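Local structure of unique short US2 glycoprotein (Human herpesvirus 5, 1IM3) at residues F3-I12 / I87-L95; G25-D33 / V52-W62. The protein helps cytomegalovirus evade immune recognition by binding MHC class I heavy chains through this lumenal immunoglobulin-like domain and sending newly made ones to the cytosol for proteasomal destruction. One frame throughout, in Å; residues are numbered along the deposited sequence.

Contact 1: residues F3-I12 / I87-L95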
loop_
_atom_site.group_PDB
_atom_site.type_symbol
_atom_site.label_atom_id
_atom_site.label_comp_id
_atom_site.label_asym_id
_atom_site.label_seq_id
_atom_site.Cartn_x
_atom_site.Cartn_y
_atom_site.Cartn_z
ATOM N N PHE D 3 6.268 -22.061 -21.851
ATOM C CA PHE D 3 4.836 -22.054 -22.069
ATOM C C PHE D 3 4.555 -21.553 -23.464
ATOM O O PHE D 3 5.318 -20.762 -24.008
ATOM C CB PHE D 3 4.131 -21.157 -21.036
ATOM C CG PHE D 3 4.435 -19.701 -21.187
ATOM C CD1 PHE D 3 3.859 -18.955 -22.218
ATOM C CD2 PHE D 3 5.335 -19.076 -20.331
ATOM C CE1 PHE D 3 4.182 -17.609 -22.395
ATOM C CE2 PHE D 3 5.664 -17.728 -20.498
ATOM C CZ PHE D 3 5.089 -16.994 -21.531
ATOM N N GLN D 4 3.475 -22.031 -24.062
ATOM C CA GLN D 4 3.108 -21.539 -25.374
ATOM C C GLN D 4 1.597 -21.391 -25.452
ATOM O O GLN D 4 0.848 -22.229 -24.954
ATOM C CB GLN D 4 3.629 -22.459 -26.485
ATOM C CG GLN D 4 3.159 -23.894 -26.398
ATOM C CD GLN D 4 3.394 -24.683 -27.696
ATOM O OE1 GLN D 4 2.901 -25.813 -27.847
ATOM N NE2 GLN D 4 4.147 -24.089 -28.636
ATOM N N ILE D 5 1.170 -20.301 -26.074
ATOM C CA ILE D 5 -0.234 -19.987 -26.249
ATOM C C ILE D 5 -0.812 -20.799 -27.391
ATOM O O ILE D 5 -0.360 -20.672 -28.525
ATOM C CB ILE D 5 -0.396 -18.505 -26.568
ATOM C CG1 ILE D 5 0.192 -17.686 -25.424
ATOM C CG2 ILE D 5 -1.854 -18.173 -26.815
ATOM C CD1 ILE D 5 0.140 -16.200 -25.669
ATOM N N GLU D 6 -1.810 -21.625 -27.097
ATOM C CA GLU D 6 -2.425 -22.435 -28.133
ATOM C C GLU D 6 -3.574 -21.698 -28.785
ATOM O O GLU D 6 -3.659 -21.611 -29.999
ATOM C CB GLU D 6 -2.946 -23.761 -27.569
ATOM C CG GLU D 6 -1.888 -24.675 -27.003
ATOM C CD GLU D 6 -2.437 -26.060 -26.702
ATOM O OE1 GLU D 6 -3.570 -26.163 -26.185
ATOM O OE2 GLU D 6 -1.730 -27.047 -26.979
ATOM N N ASP D 7 -4.446 -21.122 -27.985
ATOM C CA ASP D 7 -5.585 -20.459 -28.566
ATOM C C ASP D 7 -5.972 -19.284 -27.705
ATOM O O ASP D 7 -5.514 -19.154 -26.579
ATOM C CB ASP D 7 -6.735 -21.465 -28.665
ATOM C CG ASP D 7 -7.910 -20.939 -29.463
ATOM O OD1 ASP D 7 -7.697 -20.510 -30.629
ATOM O OD2 ASP D 7 -9.046 -20.969 -28.919
ATOM N N ASN D 8 -6.865 -18.466 -28.233
ATOM C CA ASN D 8 -7.311 -17.270 -27.559
ATOM C C ASN D 8 -8.311 -16.543 -28.438
ATOM O O ASN D 8 -7.927 -15.786 -29.307
ATOM C CB ASN D 8 -6.118 -16.360 -27.319
ATOM C CG ASN D 8 -6.525 -14.973 -26.886
ATOM O OD1 ASN D 8 -7.477 -14.806 -26.131
ATOM N ND2 ASN D 8 -5.799 -13.963 -27.351
ATOM N N ARG D 9 -9.593 -16.768 -28.225
ATOM C CA ARG D 9 -10.601 -16.098 -29.028
ATOM C C ARG D 9 -11.702 -15.707 -28.069
ATOM O O ARG D 9 -11.695 -16.141 -26.920
ATOM C CB ARG D 9 -11.130 -17.033 -30.119
ATOM C CG ARG D 9 -10.128 -17.305 -31.235
ATOM C CD ARG D 9 -10.714 -18.257 -32.252
ATOM N NE ARG D 9 -11.064 -19.526 -31.619
ATOM C CZ ARG D 9 -11.646 -20.545 -32.242
ATOM N NH1 ARG D 9 -11.953 -20.448 -33.536
ATOM N NH2 ARG D 9 -11.912 -21.669 -31.573
ATOM N N CYS D 10 -12.643 -14.897 -28.532
ATOM C CA CYS D 10 -13.738 -14.430 -27.697
ATOM C C CYS D 10 -14.804 -13.848 -28.624
ATOM O O CYS D 10 -14.522 -13.530 -29.770
ATOM C CB CYS D 10 -13.221 -13.335 -26.753
ATOM S SG CYS D 10 -12.378 -12.019 -27.702
ATOM N N TYR D 11 -16.025 -13.718 -28.131
ATOM C CA TYR D 11 -17.100 -13.147 -28.924
ATOM C C TYR D 11 -18.154 -12.675 -27.950
ATOM O O TYR D 11 -18.238 -13.172 -26.821
ATOM C CB TYR D 11 -17.676 -14.178 -29.917
ATOM C CG TYR D 11 -18.462 -15.331 -29.322
ATOM C CD1 TYR D 11 -19.780 -15.153 -28.864
ATOM C CD2 TYR D 11 -17.899 -16.605 -29.222
ATOM C CE1 TYR D 11 -20.515 -16.215 -28.318
ATOM C CE2 TYR D 11 -18.631 -17.683 -28.675
ATOM C CZ TYR D 11 -19.931 -17.474 -28.227
ATOM O OH TYR D 11 -20.632 -18.523 -27.677
ATOM N N ILE D 12 -18.940 -11.691 -28.368
ATOM C CA ILE D 12 -19.994 -11.175 -27.514
ATOM C C ILE D 12 -21.351 -11.507 -28.096
ATOM O O ILE D 12 -21.575 -11.360 -29.290
ATOM C CB ILE D 12 -19.876 -9.664 -27.358
ATOM C CG1 ILE D 12 -18.534 -9.338 -26.718
ATOM C CG2 ILE D 12 -21.015 -9.131 -26.491
ATOM C CD1 ILE D 12 -18.300 -7.869 -26.522
ATOM N N ILE D 87 2.513 -12.017 -18.878
ATOM C CA ILE D 87 2.304 -11.896 -20.314
ATOM C C ILE D 87 0.904 -11.357 -20.508
ATOM O O ILE D 87 -0.004 -11.712 -19.751
ATOM C CB ILE D 87 2.404 -13.249 -21.064
ATOM C CG1 ILE D 87 1.312 -14.197 -20.602
ATOM C CG2 ILE D 87 3.765 -13.872 -20.837
ATOM C CD1 ILE D 87 1.289 -15.477 -21.374
ATOM N N TRP D 88 0.746 -10.482 -21.492
ATOM C CA TRP D 88 -0.551 -9.935 -21.807
ATOM C C TRP D 88 -1.019 -10.501 -23.139
ATOM O O TRP D 88 -0.229 -10.612 -24.075
ATOM C CB TRP D 88 -0.481 -8.415 -21.923
ATOM C CG TRP D 88 -0.308 -7.700 -20.626
ATOM C CD1 TRP D 88 0.849 -7.552 -19.915
ATOM C CD2 TRP D 88 -1.312 -6.976 -19.913
ATOM N NE1 TRP D 88 0.628 -6.772 -18.807
ATOM C CE2 TRP D 88 -0.692 -6.405 -18.783
ATOM C CE3 TRP D 88 -2.683 -6.748 -20.125
ATOM C CZ2 TRP D 88 -1.387 -5.607 -17.864
ATOM C CZ3 TRP D 88 -3.375 -5.948 -19.212
ATOM C CH2 TRP D 88 -2.720 -5.390 -18.093
ATOM N N LEU D 89 -2.291 -10.876 -23.211
ATOM C CA LEU D 89 -2.883 -11.343 -24.454
ATOM C C LEU D 89 -3.959 -10.316 -24.769
ATOM O O LEU D 89 -4.449 -9.640 -23.882
ATOM C CB LEU D 89 -3.535 -12.726 -24.294
ATOM C CG LEU D 89 -2.643 -13.966 -24.341
ATOM C CD1 LEU D 89 -1.611 -13.897 -23.249
ATOM C CD2 LEU D 89 -3.491 -15.205 -24.168
ATOM N N ARG D 90 -4.317 -10.190 -26.036
ATOM C CA ARG D 90 -5.368 -9.270 -26.434
ATOM C C ARG D 90 -6.326 -10.078 -27.317
ATOM O O ARG D 90 -5.868 -10.798 -28.183
ATOM C CB ARG D 90 -4.733 -8.095 -27.178
ATOM C CG ARG D 90 -5.636 -6.886 -27.342
ATOM C CD ARG D 90 -4.819 -5.619 -27.605
ATOM N NE ARG D 90 -5.613 -4.587 -28.274
ATOM C CZ ARG D 90 -5.959 -4.614 -29.564
ATOM N NH1 ARG D 90 -5.582 -5.619 -30.350
ATOM N NH2 ARG D 90 -6.689 -3.626 -30.071
ATOM N N CYS D 91 -7.638 -10.003 -27.072
ATOM C CA CYS D 91 -8.620 -10.741 -27.870
ATOM C C CYS D 91 -9.704 -9.777 -28.366
ATOM O O CYS D 91 -10.313 -9.066 -27.564
ATOM C CB CYS D 91 -9.296 -11.875 -27.056
ATOM S SG CYS D 91 -10.496 -12.771 -28.103
ATOM N N VAL D 92 -9.932 -9.759 -29.680
ATOM C CA VAL D 92 -10.961 -8.917 -30.279
ATOM C C VAL D 92 -12.196 -9.784 -30.519
ATOM O O VAL D 92 -12.118 -10.814 -31.189
ATOM C CB VAL D 92 -10.506 -8.346 -31.632
ATOM C CG1 VAL D 92 -11.549 -7.386 -32.168
ATOM C CG2 VAL D 92 -9.169 -7.645 -31.471
ATOM N N PRO D 93 -13.355 -9.384 -29.969
ATOM C CA PRO D 93 -14.597 -10.161 -30.148
ATOM C C PRO D 93 -14.890 -10.370 -31.646
ATOM O O PRO D 93 -14.669 -9.452 -32.422
ATOM C CB PRO D 93 -15.648 -9.289 -29.452
ATOM C CG PRO D 93 -14.850 -8.588 -28.400
ATOM C CD PRO D 93 -13.600 -8.199 -29.131
ATOM N N GLU D 94 -15.407 -11.526 -32.049
ATOM C CA GLU D 94 -15.641 -11.814 -33.446
ATOM C C GLU D 94 -17.061 -11.722 -33.999
ATOM O O GLU D 94 -17.620 -10.692 -34.323
ATOM C CB GLU D 94 -15.214 -13.247 -33.723
ATOM C CG GLU D 94 -13.792 -13.622 -33.418
ATOM C CD GLU D 94 -13.370 -14.855 -34.134
ATOM O OE1 GLU D 94 -13.095 -14.745 -35.329
ATOM O OE2 GLU D 94 -13.254 -15.925 -33.505
ATOM N N LEU D 95 -17.448 -12.933 -34.391
ATOM C CA LEU D 95 -18.668 -13.391 -35.045
ATOM C C LEU D 95 -19.297 -14.529 -34.231
ATOM O O LEU D 95 -20.471 -14.363 -33.856
ATOM C CB LEU D 95 -18.262 -13.948 -36.420
ATOM C CG LEU D 95 -17.781 -13.156 -37.623
ATOM C CD1 LEU D 95 -16.646 -12.280 -37.204
ATOM C CD2 LEU D 95 -17.364 -14.166 -38.702
HETATM O O HOH W 1 -11.391 -13.344 -31.336
#

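Contact 2: residues G25-D33 / V52-W62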
loop_
_atom_site.group_PDB
_atom_site.type_symbol
_atom_site.label_atom_id
_atom_site.label_comp_id
_atom_site.label_asym_id
_atom_site.label_seq_id
_atom_site.Cartn_x
_atom_site.Cartn_y
_atom_site.Cartn_z
ATOM N N GLY D 25 2.280 -25.588 -20.732
ATOM C CA GLY D 25 3.578 -25.226 -20.184
ATOM C C GLY D 25 3.749 -25.931 -18.852
ATOM O O GLY D 25 2.841 -26.640 -18.398
ATOM N N ASN D 26 4.896 -25.743 -18.211
ATOM C CA ASN D 26 5.122 -26.400 -16.932
ATOM C C ASN D 26 4.933 -25.489 -15.715
ATOM O O ASN D 26 5.569 -25.716 -14.682
ATOM C CB ASN D 26 6.518 -27.054 -16.909
ATOM C CG ASN D 26 7.648 -26.050 -17.116
ATOM O OD1 ASN D 26 7.411 -24.861 -17.373
ATOM N ND2 ASN D 26 8.893 -26.528 -17.007
ATOM N N MET D 27 4.058 -24.481 -15.825
ATOM C CA MET D 27 3.790 -23.559 -14.711
ATOM C C MET D 27 3.247 -24.338 -13.522
ATOM O O MET D 27 2.370 -25.191 -13.682
ATOM C CB MET D 27 2.725 -22.513 -15.048
ATOM C CG MET D 27 2.812 -21.861 -16.396
ATOM S SD MET D 27 2.000 -22.875 -17.634
ATOM C CE MET D 27 0.342 -22.708 -17.179
ATOM N N SER D 28 3.746 -24.035 -12.328
ATOM C CA SER D 28 3.266 -24.712 -11.119
ATOM C C SER D 28 2.150 -23.873 -10.468
ATOM O O SER D 28 1.357 -24.365 -9.671
ATOM C CB SER D 28 4.424 -24.922 -10.126
ATOM O OG SER D 28 5.119 -23.702 -9.884
ATOM N N ARG D 29 2.078 -22.601 -10.814
ATOM C CA ARG D 29 1.038 -21.740 -10.249
ATOM C C ARG D 29 0.668 -20.719 -11.311
ATOM O O ARG D 29 1.409 -20.545 -12.286
ATOM C CB ARG D 29 1.559 -21.038 -8.990
ATOM C CG ARG D 29 2.817 -20.218 -9.240
ATOM C CD ARG D 29 3.490 -19.755 -7.943
ATOM N NE ARG D 29 4.848 -19.291 -8.246
ATOM C CZ ARG D 29 5.166 -18.053 -8.593
ATOM N NH1 ARG D 29 4.228 -17.112 -8.680
ATOM N NH2 ARG D 29 6.428 -17.775 -8.872
ATOM N N PHE D 30 -0.475 -20.052 -11.125
ATOM C CA PHE D 30 -0.927 -19.050 -12.087
ATOM C C PHE D 30 -1.867 -18.000 -11.485
ATOM O O PHE D 30 -2.390 -18.162 -10.385
ATOM C CB PHE D 30 -1.703 -19.721 -13.218
ATOM C CG PHE D 30 -3.126 -20.063 -12.830
ATOM C CD1 PHE D 30 -3.388 -21.148 -11.985
ATOM C CD2 PHE D 30 -4.191 -19.223 -13.197
ATOM C CE1 PHE D 30 -4.681 -21.399 -11.498
ATOM C CE2 PHE D 30 -5.504 -19.448 -12.722
ATOM C CZ PHE D 30 -5.755 -20.542 -11.865
ATOM N N VAL D 31 -2.077 -16.930 -12.248
ATOM C CA VAL D 31 -3.003 -15.868 -11.899
ATOM C C VAL D 31 -3.712 -15.555 -13.211
ATOM O O VAL D 31 -3.066 -15.317 -14.227
ATOM C CB VAL D 31 -2.318 -14.578 -11.412
ATOM C CG1 VAL D 31 -3.383 -13.558 -11.046
ATOM C CG2 VAL D 31 -1.432 -14.871 -10.196
ATOM N N PHE D 32 -5.042 -15.596 -13.193
ATOM C CA PHE D 32 -5.844 -15.300 -14.395
ATOM C C PHE D 32 -6.409 -13.911 -14.115
ATOM O O PHE D 32 -7.253 -13.754 -13.240
ATOM C CB PHE D 32 -6.984 -16.310 -14.537
ATOM C CG PHE D 32 -7.769 -16.182 -15.813
ATOM C CD1 PHE D 32 -7.224 -16.567 -17.035
ATOM C CD2 PHE D 32 -9.077 -15.699 -15.794
ATOM C CE1 PHE D 32 -7.965 -16.481 -18.213
ATOM C CE2 PHE D 32 -9.824 -15.611 -16.980
ATOM C CZ PHE D 32 -9.255 -16.009 -18.183
ATOM N N ASP D 33 -5.956 -12.911 -14.859
ATOM C CA ASP D 33 -6.372 -11.533 -14.589
ATOM C C ASP D 33 -6.998 -10.849 -15.820
ATOM O O ASP D 33 -6.361 -10.041 -16.479
ATOM C CB ASP D 33 -5.119 -10.780 -14.103
ATOM C CG ASP D 33 -5.415 -9.367 -13.612
ATOM O OD1 ASP D 33 -6.597 -8.959 -13.567
ATOM O OD2 ASP D 33 -4.448 -8.660 -13.267
ATOM N N VAL D 52 -12.296 -21.578 -15.574
ATOM C CA VAL D 52 -10.847 -21.636 -15.607
ATOM C C VAL D 52 -10.383 -23.023 -15.133
ATOM O O VAL D 52 -10.832 -23.503 -14.091
ATOM C CB VAL D 52 -10.234 -20.570 -14.697
ATOM C CG1 VAL D 52 -8.715 -20.671 -14.728
ATOM C CG2 VAL D 52 -10.682 -19.176 -15.157
ATOM N N GLU D 53 -9.509 -23.667 -15.904
ATOM C CA GLU D 53 -8.985 -24.970 -15.514
ATOM C C GLU D 53 -7.486 -24.968 -15.566
ATOM O O GLU D 53 -6.900 -24.711 -16.615
ATOM C CB GLU D 53 -9.534 -26.060 -16.430
ATOM C CG GLU D 53 -11.041 -26.182 -16.349
ATOM C CD GLU D 53 -11.584 -27.336 -17.164
ATOM O OE1 GLU D 53 -11.332 -27.377 -18.393
ATOM O OE2 GLU D 53 -12.264 -28.205 -16.573
ATOM N N PHE D 54 -6.873 -25.250 -14.426
ATOM C CA PHE D 54 -5.426 -25.287 -14.314
ATOM C C PHE D 54 -4.988 -26.692 -13.958
ATOM O O PHE D 54 -5.573 -27.297 -13.055
ATOM C CB PHE D 54 -4.969 -24.328 -13.210
ATOM C CG PHE D 54 -3.478 -24.298 -13.003
ATOM C CD1 PHE D 54 -2.629 -23.862 -14.016
ATOM C CD2 PHE D 54 -2.925 -24.665 -11.778
ATOM C CE1 PHE D 54 -1.257 -23.786 -13.816
ATOM C CE2 PHE D 54 -1.557 -24.593 -11.567
ATOM C CZ PHE D 54 -0.720 -24.155 -12.583
ATOM N N VAL D 55 -3.987 -27.203 -14.676
ATOM C CA VAL D 55 -3.403 -28.515 -14.397
ATOM C C VAL D 55 -1.944 -28.204 -14.126
ATOM O O VAL D 55 -1.177 -27.954 -15.063
ATOM C CB VAL D 55 -3.503 -29.470 -15.603
ATOM C CG1 VAL D 55 -2.912 -30.840 -15.242
ATOM C CG2 VAL D 55 -4.954 -29.636 -16.001
ATOM N N PRO D 56 -1.544 -28.191 -12.840
ATOM C CA PRO D 56 -0.158 -27.896 -12.462
ATOM C C PRO D 56 0.811 -28.644 -13.350
ATOM O O PRO D 56 0.618 -29.826 -13.613
ATOM C CB PRO D 56 -0.080 -28.366 -11.014
ATOM C CG PRO D 56 -1.460 -28.175 -10.509
ATOM C CD PRO D 56 -2.341 -28.593 -11.665
ATOM N N GLY D 57 1.838 -27.943 -13.810
ATOM C CA GLY D 57 2.844 -28.547 -14.664
ATOM C C GLY D 57 2.441 -28.837 -16.103
ATOM O O GLY D 57 3.287 -29.216 -16.905
ATOM N N GLU D 58 1.168 -28.644 -16.445
ATOM C CA GLU D 58 0.703 -28.928 -17.801
ATOM C C GLU D 58 0.014 -27.817 -18.571
ATOM O O GLU D 58 0.433 -27.471 -19.664
ATOM C CB GLU D 58 -0.256 -30.112 -17.796
ATOM C CG GLU D 58 0.391 -31.473 -17.715
ATOM C CD GLU D 58 -0.649 -32.584 -17.617
ATOM O OE1 GLU D 58 -1.641 -32.551 -18.385
ATOM O OE2 GLU D 58 -0.482 -33.496 -16.779
ATOM N N SER D 59 -1.056 -27.266 -18.006
ATOM C CA SER D 59 -1.796 -26.262 -18.722
ATOM C C SER D 59 -2.741 -25.361 -17.945
ATOM O O SER D 59 -3.129 -25.627 -16.804
ATOM C CB SER D 59 -2.631 -26.949 -19.781
ATOM O OG SER D 59 -3.615 -27.754 -19.145
ATOM N N LEU D 60 -3.144 -24.302 -18.632
ATOM C CA LEU D 60 -4.090 -23.336 -18.087
ATOM C C LEU D 60 -5.075 -23.087 -19.224
ATOM O O LEU D 60 -4.694 -22.677 -20.334
ATOM C CB LEU D 60 -3.362 -22.051 -17.675
ATOM C CG LEU D 60 -4.066 -20.909 -16.927
ATOM C CD1 LEU D 60 -4.604 -19.962 -17.922
ATOM C CD2 LEU D 60 -5.173 -21.422 -15.993
ATOM N N LYS D 61 -6.338 -23.373 -18.967
ATOM C CA LYS D 61 -7.359 -23.172 -19.979
ATOM C C LYS D 61 -8.543 -22.394 -19.424
ATOM O O LYS D 61 -8.901 -22.506 -18.238
ATOM C CB LYS D 61 -7.849 -24.520 -20.501
ATOM C CG LYS D 61 -6.784 -25.319 -21.228
ATOM C CD LYS D 61 -7.289 -26.709 -21.553
ATOM C CE LYS D 61 -6.310 -27.468 -22.440
ATOM N NZ LYS D 61 -6.882 -28.780 -22.852
ATOM N N TRP D 62 -9.160 -21.600 -20.287
ATOM C CA TRP D 62 -10.311 -20.844 -19.858
ATOM C C TRP D 62 -11.445 -21.019 -20.844
ATOM O O TRP D 62 -11.223 -21.261 -22.028
ATOM C CB TRP D 62 -9.952 -19.370 -19.666
ATOM C CG TRP D 62 -9.421 -18.666 -20.851
ATOM C CD1 TRP D 62 -10.119 -17.853 -21.688
ATOM C CD2 TRP D 62 -8.045 -18.599 -21.288
ATOM N NE1 TRP D 62 -9.273 -17.276 -22.609
ATOM C CE2 TRP D 62 -7.999 -17.714 -22.386
ATOM C CE3 TRP D 62 -6.858 -19.188 -20.849
ATOM C CZ2 TRP D 62 -6.802 -17.401 -23.056
ATOM C CZ3 TRP D 62 -5.668 -18.879 -21.508
ATOM C CH2 TRP D 62 -5.646 -17.990 -22.600
#

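Contact 1: residues F3-I12 / I87-L95
The backbone oxygen of Cys10 is gripped twice by the C-terminal tail: Glu94 N donates a rather bent hydrogen bond to Cys10 O (3.2 Å, 137° at the hydrogen), and Pro93 CA brings a CA-H...O contact to the same oxygen. Beside this lies the disulfide, Cys10 SG to Cys91 SG at 2.1 Å, with a chi3 of -108°. Its two halves differ: Cys91 SG stands anti to its own backbone N (chi1 -179°), which carries it toward strand 3-12, whereas Cys10 SG sits between its N and carbonyl carbon. A water donates to Val92 O and accepts only a weak bond from Cys10 N. Next along the strand, Asn8 ND2 donates to Arg90 O at 3.3 Å, coming from above the carbonyl plane, while Asn8 OD1 rests against Cys91 CB. Farther toward the start of the strand the contacts are apolar. Ile5 CD1 meets Leu89 CD1 tip to tip at 3.8 Å, and Ile87 CG2 approaches Phe3 CZ obliquely at 3.5 Å. At the far end Ile12 and Pro93 lie side by side, pointing the same way. The disulfide bridges the two sheets of the immunoglobulin-like domain at their outermost strands, unlike the canonical one between inner strands: 3-12 pairs with 16-25, and 85-91 with 75-82.

Contact 2: residues G25-D33 / V52-W62
This is one end of the beta sandwich, where strand 30-33 of one sheet packs over the hairpin 52-62 of the other, whose turn carries a classic beta bulge with Glu58 and Ser59 both facing Val55. Two backbone bonds hold the end of strand 16-25 and the loop after it to that turn: Gly25 N to Glu58 O and Gly57 N to Met27 O, both 2.8 Å. Inside, Phe30 lays CD1 over one face of the Phe54 ring, 3.3 Å from Phe54 CG, with the planes 38° apart. Leu60 CD2 covers a face of the Phe30 ring as a CH-pi contact, 3.9 Å from its centroid. Phe32, its CG anti to the backbone N (chi1 -174°), swings its ring to Trp62, placing CE1 over the indole face at 3.7 Å from Trp62 CG. Val52 CG2 makes a second CH-pi contact on a face of the Phe32 ring. Met27, bent at chi2 and chi3, tucks CE between the Phe54 edge and Leu60 CB. Arg29 NH2 bonds to backbone of another protein's chain. The chemistry thus divides in two: side chains join the sheets mainly through aromatic and aliphatic contacts, whereas hydrogen bonding across the contact is backbone to backbone, at the turn.

Contacts 1 and 2 join the same two sheets of the domain at different places, their centres about 16 Å apart. Trp62 connects them: its CH2 lies 3.9 Å from Leu89 CD2, and its CZ2 is 4.1 Å from Asn8 OD1, so an indole that receives Phe32 in contact 2 also packs against the interior of contact 1. A second touch comes where Phe3 CB lies 4.2 Å from Gly25 CA. Along the chain, both segments of contact 2 fall between the cysteines that contact 1 bridges. Each reaches another protein's chain in the assembly, contact 1 through Trp88 and contact 2 more extensively, including a salt bridge from Asp33.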